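Local coordinates for protein CopN (Chlamydia pneumoniae, PDB 4NRH) that probably acts as a gatekeeper of type III secretion in Chlamydia pneumoniae, binding the chaperone Scc3 in a complex that directs translocator secretion, at residues A[17-22]-A[32-37]; A[196-201]-A[274-279]; A[97-102]-A[175-180]. One frame throughout, in Å; residues are numbered along the deposited sequence.

The three contacts are spread along an elongated, all-helical chain. Contact 1 joins helices 18-24 and 31-40 near the N-terminus. Contact 3 follows, bringing the turn after helix 80-97 and the start of helix 99-105 against the linker that leads into helix 179-215. Contact 2 comes last, where a later part of helix 179-215 meets the loop between helices 259-272 and 284-301. The centres of contacts 1 and 2 lie about 47 Å apart, on opposite sides of the chain's centre; the centre of contact 3 is about 27 Å and about 33 Å from theirs. Helix 179-215 thus runs from contact 3 to contact 2, where the chaperone binds.

Contact 1. Residues A[17-22]-A[32-37]; sequences DLADKY and QELRGL
Arg35 reaches from helix 31-40 to the N-terminal end of helix 18-24, where its NH1 is shared by the carboxylates of Asp17 and Asp20. The shorter salt bridge runs from Arg35 NH1 to Asp20 OD1 at 2.8 Å, with an N-H...O angle of 163°; the acceptor lies near the guanidinium plane, whereas the nitrogen stands above the carboxylate plane. Asp17 OD1 is 3.1 Å from Arg35 NH1 in a second bridge, and the hydrogen bond from NH1 to Asp17 OD2 is weak. Asp17 is also the N-cap: with chi1 at 83°, CG sits between the backbone N and the carbonyl carbon, and Asp17 OD1 accepts from Asp20 N at 3.1 Å. Aspartate suits this place because its short carboxylate reaches forward to the Asp20 amide. The other terminal nitrogen is held within its own helix, since Arg35 NH2 donates to Gln32 OE1. The bonds to Asp20 OD1 and Gln32 OE1, both near the guanidinium plane, restrict rotation of the group. Asp17 OD1 and Asp20 OD2 are two acceptors 3.0 Å apart, a repulsion that the arginine's charge probably offsets. Beneath the polar layer, Ala19 CB packs against Arg35 CG at 3.7 Å; the small Ala19 methyl lets the CA atoms of Ala19 and Leu34 come within 6.0 Å. Leu34 CD1 lies 3.7 Å from Tyr22 CB, while Tyr22 OH bonds to Gln73 of helix 61-74. In the connection between the two segments, Ala23, Asn26 and Ile29 bind a sodium ion. Two short helices thus cross at 131°, the first N-capped by Asp17, joined by an Asp-Asp-Arg salt-bridge network.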
loop_
_atom_site.group_PDB
_atom_site.type_symbol
_atom_site.label_atom_id
_atom_site.label_comp_id
_atom_site.label_asym_id
_atom_site.label_seq_id
_atom_site.Cartn_x
_atom_site.Cartn_y
_atom_site.Cartn_z
ATOM N N ASP A 17 -2.723 44.031 -7.108
ATOM C CA ASP A 17 -3.023 43.917 -8.531
ATOM C C ASP A 17 -3.029 42.444 -8.934
ATOM O O ASP A 17 -2.704 41.576 -8.123
ATOM C CB ASP A 17 -2.031 44.730 -9.375
ATOM C CG ASP A 17 -0.730 43.992 -9.640
ATOM O OD1 ASP A 17 -0.260 43.249 -8.753
ATOM O OD2 ASP A 17 -0.173 44.158 -10.745
ATOM N N LEU A 18 -3.398 42.165 -10.179
ATOM C CA LEU A 18 -3.593 40.787 -10.623
ATOM C C LEU A 18 -2.296 39.980 -10.635
ATOM O O LEU A 18 -2.297 38.791 -10.313
ATOM C CB LEU A 18 -4.231 40.761 -12.014
ATOM C CG LEU A 18 -4.553 39.366 -12.557
ATOM C CD1 LEU A 18 -5.511 38.638 -11.626
ATOM C CD2 LEU A 18 -5.132 39.451 -13.959
ATOM N N ALA A 19 -1.196 40.624 -11.010
ATOM C CA ALA A 19 0.102 39.957 -11.066
ATOM C C ALA A 19 0.515 39.415 -9.699
ATOM O O ALA A 19 1.049 38.311 -9.596
ATOM C CB ALA A 19 1.160 40.906 -11.599
ATOM N N ASP A 20 0.264 40.200 -8.657
ATOM C CA ASP A 20 0.575 39.788 -7.292
ATOM C C ASP A 20 -0.266 38.595 -6.846
ATOM O O ASP A 20 0.198 37.760 -6.071
ATOM C CB ASP A 20 0.382 40.959 -6.325
ATOM C CG ASP A 20 1.383 42.075 -6.555
ATOM O OD1 ASP A 20 2.414 41.825 -7.213
ATOM O OD2 ASP A 20 1.136 43.206 -6.084
ATOM N N LYS A 21 -1.504 38.519 -7.329
ATOM C CA LYS A 21 -2.397 37.421 -6.963
ATOM C C LYS A 21 -1.927 36.101 -7.565
ATOM O O LYS A 21 -1.965 35.062 -6.905
ATOM C CB LYS A 21 -3.835 37.717 -7.399
ATOM C CG LYS A 21 -4.458 38.923 -6.713
ATOM C CD LYS A 21 -5.842 39.222 -7.269
ATOM C CE LYS A 21 -6.426 40.480 -6.647
ATOM N NZ LYS A 21 -6.547 40.357 -5.167
ATOM N N TYR A 22 -1.492 36.147 -8.820
ATOM C CA TYR A 22 -0.905 34.983 -9.478
ATOM C C TYR A 22 0.337 34.488 -8.739
ATOM O O TYR A 22 0.544 33.286 -8.582
ATOM C CB TYR A 22 -0.541 35.312 -10.929
ATOM C CG TYR A 22 -1.618 34.988 -11.940
ATOM C CD1 TYR A 22 -2.652 35.879 -12.197
ATOM C CD2 TYR A 22 -1.591 33.794 -12.651
ATOM C CE1 TYR A 22 -3.635 35.585 -13.126
ATOM C CE2 TYR A 22 -2.568 33.491 -13.580
ATOM C CZ TYR A 22 -3.587 34.390 -13.815
ATOM O OH TYR A 22 -4.561 34.091 -14.741
ATOM N N GLN A 32 6.463 41.156 -9.843
ATOM C CA GLN A 32 7.406 42.006 -10.557
ATOM C C GLN A 32 7.800 41.392 -11.896
ATOM O O GLN A 32 7.854 42.079 -12.916
ATOM C CB GLN A 32 8.655 42.246 -9.704
ATOM C CG GLN A 32 9.576 43.341 -10.218
ATOM C CD GLN A 32 9.091 44.734 -9.862
ATOM O OE1 GLN A 32 7.939 44.924 -9.469
ATOM N NE2 GLN A 32 9.973 45.718 -9.992
ATOM N N GLU A 33 8.075 40.092 -11.882
ATOM C CA GLU A 33 8.489 39.381 -13.086
ATOM C C GLU A 33 7.342 39.241 -14.083
ATOM O O GLU A 33 7.561 39.239 -15.294
ATOM C CB GLU A 33 9.051 38.005 -12.722
ATOM C CG GLU A 33 10.425 38.060 -12.071
ATOM C CD GLU A 33 10.763 36.799 -11.299
ATOM O OE1 GLU A 33 9.950 35.850 -11.316
ATOM O OE2 GLU A 33 11.846 36.754 -10.678
ATOM N N LEU A 34 6.121 39.118 -13.572
ATOM C CA LEU A 34 4.948 39.030 -14.435
ATOM C C LEU A 34 4.644 40.372 -15.095
ATOM O O LEU A 34 4.346 40.432 -16.288
ATOM C CB LEU A 34 3.731 38.540 -13.646
ATOM C CG LEU A 34 3.704 37.043 -13.325
ATOM C CD1 LEU A 34 2.552 36.709 -12.390
ATOM C CD2 LEU A 34 3.604 36.231 -14.607
ATOM N N ARG A 35 4.719 41.446 -14.315
ATOM C CA ARG A 35 4.507 42.789 -14.844
ATOM C C ARG A 35 5.616 43.171 -15.820
ATOM O O ARG A 35 5.374 43.868 -16.805
ATOM C CB ARG A 35 4.423 43.815 -13.711
ATOM C CG ARG A 35 3.162 43.706 -12.867
ATOM C CD ARG A 35 3.070 44.843 -11.859
ATOM N NE ARG A 35 4.088 44.735 -10.818
ATOM C CZ ARG A 35 3.900 44.121 -9.655
ATOM N NH1 ARG A 35 2.730 43.559 -9.381
ATOM N NH2 ARG A 35 4.881 44.068 -8.764
ATOM N N GLY A 36 6.831 42.711 -15.540
ATOM C CA GLY A 36 7.963 42.960 -16.412
ATOM C C GLY A 36 7.751 42.355 -17.786
ATOM O O GLY A 36 8.107 42.951 -18.801
ATOM N N LEU A 37 7.168 41.160 -17.811
ATOM C CA LEU A 37 6.835 40.491 -19.062
ATOM C C LEU A 37 5.733 41.250 -19.791
ATOM O O LEU A 37 5.796 41.453 -21.004
ATOM C CB LEU A 37 6.407 39.045 -18.801
ATOM C CG LEU A 37 5.928 38.239 -20.009
ATOM C CD1 LEU A 37 6.987 38.224 -21.103
ATOM C CD2 LEU A 37 5.556 36.822 -19.596
#

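Contact 2. Residues A[196-201]-A[274-279]; sequences LTSYDY and RQTSSR
Thr197 and Ser277 supply the polar link between helix 196-201 and the loop 274-279: Ser277 N donates to Thr197 OG1 at 3.3 Å, nearly straight at 168°. With chi1 at 65°, OG1 lies between the backbone N and the carbonyl carbon, from where it also bonds to Ala194 O one turn back. One hydroxyl therefore serves both a helix carbonyl and a loop amide, a double task to which threonine is suited. Next to it, Thr276 turns its methyl to the helix, CG2 lying 3.8 Å from Ser198 OG, and the small residues let the CA atoms of Thr197 and Thr276 come within 5.6 Å. Tyr201 extends the apolar part: its CG is anti to the backbone N (chi1 178°), and its CE1 meets Gln275 CB at 3.5 Å.

Outward from this shell, Thr276 OG1 bonds to Ala272 O and Tyr233 OH, and Ser198 OG to His234 NE2, so the hydroxyls are tied to neighbouring helices. Ser277 OG accepts from Arg279 N at 3.1 Å in an ST turn that shapes the start of the 3-10 segment. The same Ser277 OG also bonds to Glu23 of the chaperone chain, whose Asp29 forms a salt bridge with Arg279. These bonds are directional and set the loop's position against the helix; because Ser277 OG serves both Arg279 N and the chaperone, loop geometry and binding surface are linked.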
loop_
_atom_site.group_PDB
_atom_site.type_symbol
_atom_site.label_atom_id
_atom_site.label_comp_id
_atom_site.label_asym_id
_atom_site.label_seq_id
_atom_site.Cartn_x
_atom_site.Cartn_y
_atom_site.Cartn_z
ATOM N N LEU A 196 9.898 0.334 0.433
ATOM C CA LEU A 196 10.743 1.326 1.097
ATOM C C LEU A 196 10.843 1.118 2.607
ATOM O O LEU A 196 11.862 1.445 3.214
ATOM C CB LEU A 196 10.228 2.739 0.810
ATOM C CG LEU A 196 10.495 3.292 -0.592
ATOM C CD1 LEU A 196 9.834 4.648 -0.765
ATOM C CD2 LEU A 196 11.989 3.383 -0.849
ATOM N N THR A 197 9.784 0.589 3.212
ATOM C CA THR A 197 9.777 0.334 4.651
ATOM C C THR A 197 10.874 -0.649 5.047
ATOM O O THR A 197 11.457 -0.537 6.125
ATOM C CB THR A 197 8.419 -0.213 5.127
ATOM O OG1 THR A 197 8.182 -1.496 4.536
ATOM C CG2 THR A 197 7.293 0.737 4.742
ATOM N N SER A 198 11.149 -1.613 4.172
ATOM C CA SER A 198 12.207 -2.586 4.415
ATOM C C SER A 198 13.577 -1.920 4.401
ATOM O O SER A 198 14.374 -2.109 5.317
ATOM C CB SER A 198 12.163 -3.704 3.374
ATOM O OG SER A 198 10.920 -4.376 3.401
ATOM N N TYR A 199 13.843 -1.147 3.352
ATOM C CA TYR A 199 15.097 -0.409 3.241
ATOM C C TYR A 199 15.284 0.515 4.438
ATOM O O TYR A 199 16.381 0.630 4.976
ATOM C CB TYR A 199 15.145 0.391 1.938
ATOM C CG TYR A 199 15.383 -0.458 0.708
ATOM C CD1 TYR A 199 14.327 -1.057 0.035
ATOM C CD2 TYR A 199 16.668 -0.662 0.222
ATOM C CE1 TYR A 199 14.543 -1.833 -1.090
ATOM C CE2 TYR A 199 16.895 -1.433 -0.901
ATOM C CZ TYR A 199 15.831 -2.016 -1.553
ATOM O OH TYR A 199 16.058 -2.786 -2.671
ATOM N N ASP A 200 14.201 1.169 4.848
ATOM C CA ASP A 200 14.229 2.044 6.014
ATOM C C ASP A 200 14.557 1.252 7.274
ATOM O O ASP A 200 15.343 1.697 8.113
ATOM C CB ASP A 200 12.890 2.768 6.177
ATOM C CG ASP A 200 12.833 3.616 7.436
ATOM O OD1 ASP A 200 12.504 3.070 8.511
ATOM O OD2 ASP A 200 13.117 4.829 7.350
ATOM N N TYR A 201 13.946 0.079 7.401
ATOM C CA TYR A 201 14.161 -0.775 8.561
ATOM C C TYR A 201 15.604 -1.264 8.643
ATOM O O TYR A 201 16.251 -1.136 9.680
ATOM C CB TYR A 201 13.207 -1.972 8.526
ATOM C CG TYR A 201 13.388 -2.933 9.679
ATOM C CD1 TYR A 201 13.024 -2.572 10.970
ATOM C CD2 TYR A 201 13.925 -4.198 9.479
ATOM C CE1 TYR A 201 13.189 -3.444 12.027
ATOM C CE2 TYR A 201 14.091 -5.078 10.532
ATOM C CZ TYR A 201 13.721 -4.694 11.804
ATOM O OH TYR A 201 13.883 -5.560 12.859
ATOM N N ARG A 274 7.347 -8.110 11.531
ATOM C CA ARG A 274 6.405 -7.300 12.297
ATOM C C ARG A 274 6.734 -5.811 12.248
ATOM O O ARG A 274 6.020 -4.997 12.831
ATOM C CB ARG A 274 6.362 -7.766 13.753
ATOM C CG ARG A 274 7.606 -7.423 14.552
ATOM C CD ARG A 274 7.371 -7.604 16.042
ATOM N NE ARG A 274 8.621 -7.661 16.791
ATOM C CZ ARG A 274 9.237 -6.596 17.294
ATOM N NH1 ARG A 274 8.719 -5.386 17.123
ATOM N NH2 ARG A 274 10.371 -6.738 17.966
ATOM N N GLN A 275 7.811 -5.456 11.554
ATOM C CA GLN A 275 8.257 -4.065 11.506
ATOM C C GLN A 275 8.130 -3.464 10.111
ATOM O O GLN A 275 8.205 -2.247 9.941
ATOM C CB GLN A 275 9.704 -3.950 11.989
ATOM C CG GLN A 275 9.916 -4.369 13.435
ATOM C CD GLN A 275 9.309 -3.388 14.419
ATOM O OE1 GLN A 275 8.158 -3.535 14.831
ATOM N NE2 GLN A 275 10.082 -2.378 14.801
ATOM N N THR A 276 7.936 -4.319 9.114
ATOM C CA THR A 276 7.782 -3.855 7.742
ATOM C C THR A 276 6.319 -3.922 7.312
ATOM O O THR A 276 5.497 -4.556 7.974
ATOM C CB THR A 276 8.649 -4.671 6.765
ATOM O OG1 THR A 276 8.308 -6.059 6.861
ATOM C CG2 THR A 276 10.126 -4.494 7.087
ATOM N N SER A 277 6.008 -3.255 6.207
ATOM C CA SER A 277 4.633 -3.105 5.741
ATOM C C SER A 277 3.939 -4.435 5.461
ATOM O O SER A 277 4.532 -5.351 4.892
ATOM C CB SER A 277 4.597 -2.240 4.482
ATOM O OG SER A 277 3.289 -2.189 3.939
ATOM N N SER A 278 2.678 -4.527 5.874
ATOM C CA SER A 278 1.863 -5.713 5.637
ATOM C C SER A 278 1.628 -5.927 4.145
ATOM O O SER A 278 1.379 -7.047 3.697
ATOM C CB SER A 278 0.523 -5.594 6.365
ATOM O OG SER A 278 -0.312 -4.626 5.755
ATOM N N ARG A 279 1.707 -4.841 3.383
ATOM C CA ARG A 279 1.488 -4.875 1.941
ATOM C C ARG A 279 2.569 -5.679 1.214
ATOM O O ARG A 279 2.368 -6.125 0.085
ATOM C CB ARG A 279 1.428 -3.448 1.391
ATOM C CG ARG A 279 0.852 -3.333 -0.007
ATOM C CD ARG A 279 0.774 -1.881 -0.442
ATOM N NE ARG A 279 0.306 -1.747 -1.818
ATOM C CZ ARG A 279 -0.973 -1.677 -2.165
ATOM N NH1 ARG A 279 -1.919 -1.731 -1.236
ATOM N NH2 ARG A 279 -1.309 -1.553 -3.442
#

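Contact 3. Residues A[97-102]-A[175-180]; sequences FGRTAI and PYVPSA
Gly98 and Tyr176 meet where the chain turns from helix 80-97 into helix 99-105, the carbonyl carbon Gly98 C lying 3.8 Å from Tyr176 OH. Gly98 has a positive phi (57°), a backbone shape that is costly for a residue with a side chain, so glycine fits the break between the helices. Its carbonyl oxygen accepts from both Ala101 N and Ile102 N, opening the new helix.

Arg99 comes next and makes most of this segment's contact. Its CG, anti to the backbone N (chi1 -161°), is placed over the Tyr176 ring. From there the chain runs extended to NE, carrying CD to Tyr176 CB at 3.6 Å and the guanidinium on to Val177. Arg99 CB makes a CH-pi contact over the ring, 3.9 Å from the Tyr176 centroid and 15° off the normal. Pro175 CG covers the opposite face, 4.0 Å above the Tyr176 plane, so the ring is sandwiched between a proline and an arginine stem. In this all-helical fold the contact ties segment 97-102, in the HrpJ-like domain, to the linker between helices 152-172 and 179-215. Val177 CG2 sits over the centre of one guanidinium face, 3.5 Å from Arg99 CZ. Arginine suits the place because its stem is apolar while its end remains polar: NH2 bonds to Thr133 OG1, and NH1 weakly to Leu130 O.

Ile102 meets the tyrosine tip with CB and CG1, while the end of its side chain leads away; Ile102 CG1 is 3.7 Å from Tyr176 OH and Ile102 CB 4.1 Å from Tyr176 CE2.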
loop_
_atom_site.group_PDB
_atom_site.type_symbol
_atom_site.label_atom_id
_atom_site.label_comp_id
_atom_site.label_asym_id
_atom_site.label_seq_id
_atom_site.Cartn_x
_atom_site.Cartn_y
_atom_site.Cartn_z
ATOM N N PHE A 97 3.829 22.518 -26.289
ATOM C CA PHE A 97 4.411 21.855 -25.125
ATOM C C PHE A 97 3.527 20.736 -24.582
ATOM O O PHE A 97 4.025 19.762 -24.017
ATOM C CB PHE A 97 4.693 22.876 -24.022
ATOM C CG PHE A 97 5.859 23.774 -24.315
ATOM C CD1 PHE A 97 7.152 23.372 -24.019
ATOM C CD2 PHE A 97 5.667 25.019 -24.893
ATOM C CE1 PHE A 97 8.230 24.195 -24.289
ATOM C CE2 PHE A 97 6.741 25.847 -25.166
ATOM C CZ PHE A 97 8.023 25.434 -24.863
ATOM N N GLY A 98 2.217 20.875 -24.767
ATOM C CA GLY A 98 1.260 19.893 -24.286
ATOM C C GLY A 98 1.338 19.640 -22.792
ATOM O O GLY A 98 1.230 20.568 -21.989
ATOM N N ARG A 99 1.523 18.377 -22.423
ATOM C CA ARG A 99 1.543 17.977 -21.019
ATOM C C ARG A 99 2.724 18.578 -20.264
ATOM O O ARG A 99 2.664 18.761 -19.048
ATOM C CB ARG A 99 1.573 16.453 -20.899
ATOM C CG ARG A 99 1.137 15.953 -19.536
ATOM C CD ARG A 99 1.367 14.464 -19.379
ATOM N NE ARG A 99 0.935 14.007 -18.064
ATOM C CZ ARG A 99 1.568 13.088 -17.343
ATOM N NH1 ARG A 99 2.674 12.520 -17.807
ATOM N NH2 ARG A 99 1.095 12.739 -16.154
ATOM N N THR A 100 3.799 18.874 -20.987
ATOM C CA THR A 100 4.981 19.491 -20.395
ATOM C C THR A 100 4.626 20.849 -19.789
ATOM O O THR A 100 5.242 21.288 -18.816
ATOM C CB THR A 100 6.105 19.660 -21.440
ATOM O OG1 THR A 100 6.388 18.393 -22.047
ATOM C CG2 THR A 100 7.374 20.203 -20.796
ATOM N N ALA A 101 3.617 21.501 -20.357
ATOM C CA ALA A 101 3.148 22.782 -19.841
ATOM C C ALA A 101 1.949 22.621 -18.909
ATOM O O ALA A 101 1.992 23.049 -17.757
ATOM C CB ALA A 101 2.798 23.716 -20.991
ATOM N N ILE A 102 0.886 21.998 -19.409
ATOM C CA ILE A 102 -0.370 21.911 -18.667
ATOM C C ILE A 102 -0.304 20.918 -17.507
ATOM O O ILE A 102 -0.751 21.218 -16.399
ATOM C CB ILE A 102 -1.536 21.516 -19.590
ATOM C CG1 ILE A 102 -1.600 22.455 -20.795
ATOM C CG2 ILE A 102 -2.852 21.546 -18.831
ATOM C CD1 ILE A 102 -1.819 23.907 -20.426
ATOM N N PRO A 175 -6.746 14.646 -20.526
ATOM C CA PRO A 175 -6.650 13.962 -21.819
ATOM C C PRO A 175 -5.315 13.251 -22.029
ATOM O O PRO A 175 -5.199 12.420 -22.929
ATOM C CB PRO A 175 -6.809 15.107 -22.818
ATOM C CG PRO A 175 -6.178 16.268 -22.122
ATOM C CD PRO A 175 -6.470 16.089 -20.648
ATOM N N TYR A 176 -4.323 13.579 -21.207
ATOM C CA TYR A 176 -2.965 13.084 -21.413
ATOM C C TYR A 176 -2.766 11.662 -20.893
ATOM O O TYR A 176 -2.251 10.803 -21.608
ATOM C CB TYR A 176 -1.962 14.030 -20.753
ATOM C CG TYR A 176 -2.075 15.457 -21.242
ATOM C CD1 TYR A 176 -1.776 15.786 -22.558
ATOM C CD2 TYR A 176 -2.489 16.475 -20.391
ATOM C CE1 TYR A 176 -1.882 17.087 -23.013
ATOM C CE2 TYR A 176 -2.599 17.780 -20.837
ATOM C CZ TYR A 176 -2.293 18.080 -22.149
ATOM O OH TYR A 176 -2.400 19.378 -22.599
ATOM N N VAL A 177 -3.171 11.414 -19.652
ATOM C CA VAL A 177 -3.006 10.095 -19.048
ATOM C C VAL A 177 -4.351 9.526 -18.601
ATOM O O VAL A 177 -5.056 10.143 -17.803
ATOM C CB VAL A 177 -2.041 10.138 -17.846
ATOM C CG1 VAL A 177 -1.954 8.773 -17.178
ATOM C CG2 VAL A 177 -0.662 10.607 -18.289
ATOM N N PRO A 178 -4.708 8.341 -19.122
ATOM C CA PRO A 178 -5.995 7.689 -18.852
ATOM C C PRO A 178 -6.175 7.313 -17.382
ATOM O O PRO A 178 -5.196 7.036 -16.686
ATOM C CB PRO A 178 -5.947 6.435 -19.733
ATOM C CG PRO A 178 -4.499 6.183 -19.963
ATOM C CD PRO A 178 -3.863 7.536 -20.021
ATOM N N SER A 179 -7.425 7.318 -16.928
ATOM C CA SER A 179 -7.765 7.025 -15.539
ATOM C C SER A 179 -7.269 5.653 -15.085
ATOM O O SER A 179 -6.703 5.521 -14.000
ATOM C CB SER A 179 -9.278 7.121 -15.337
ATOM O OG SER A 179 -9.674 6.513 -14.121
ATOM N N ALA A 180 -7.498 4.638 -15.914
ATOM C CA ALA A 180 -7.113 3.267 -15.584
ATOM C C ALA A 180 -5.613 3.142 -15.334
ATOM O O ALA A 180 -5.180 2.372 -14.475
ATOM C CB ALA A 180 -7.543 2.317 -16.690
#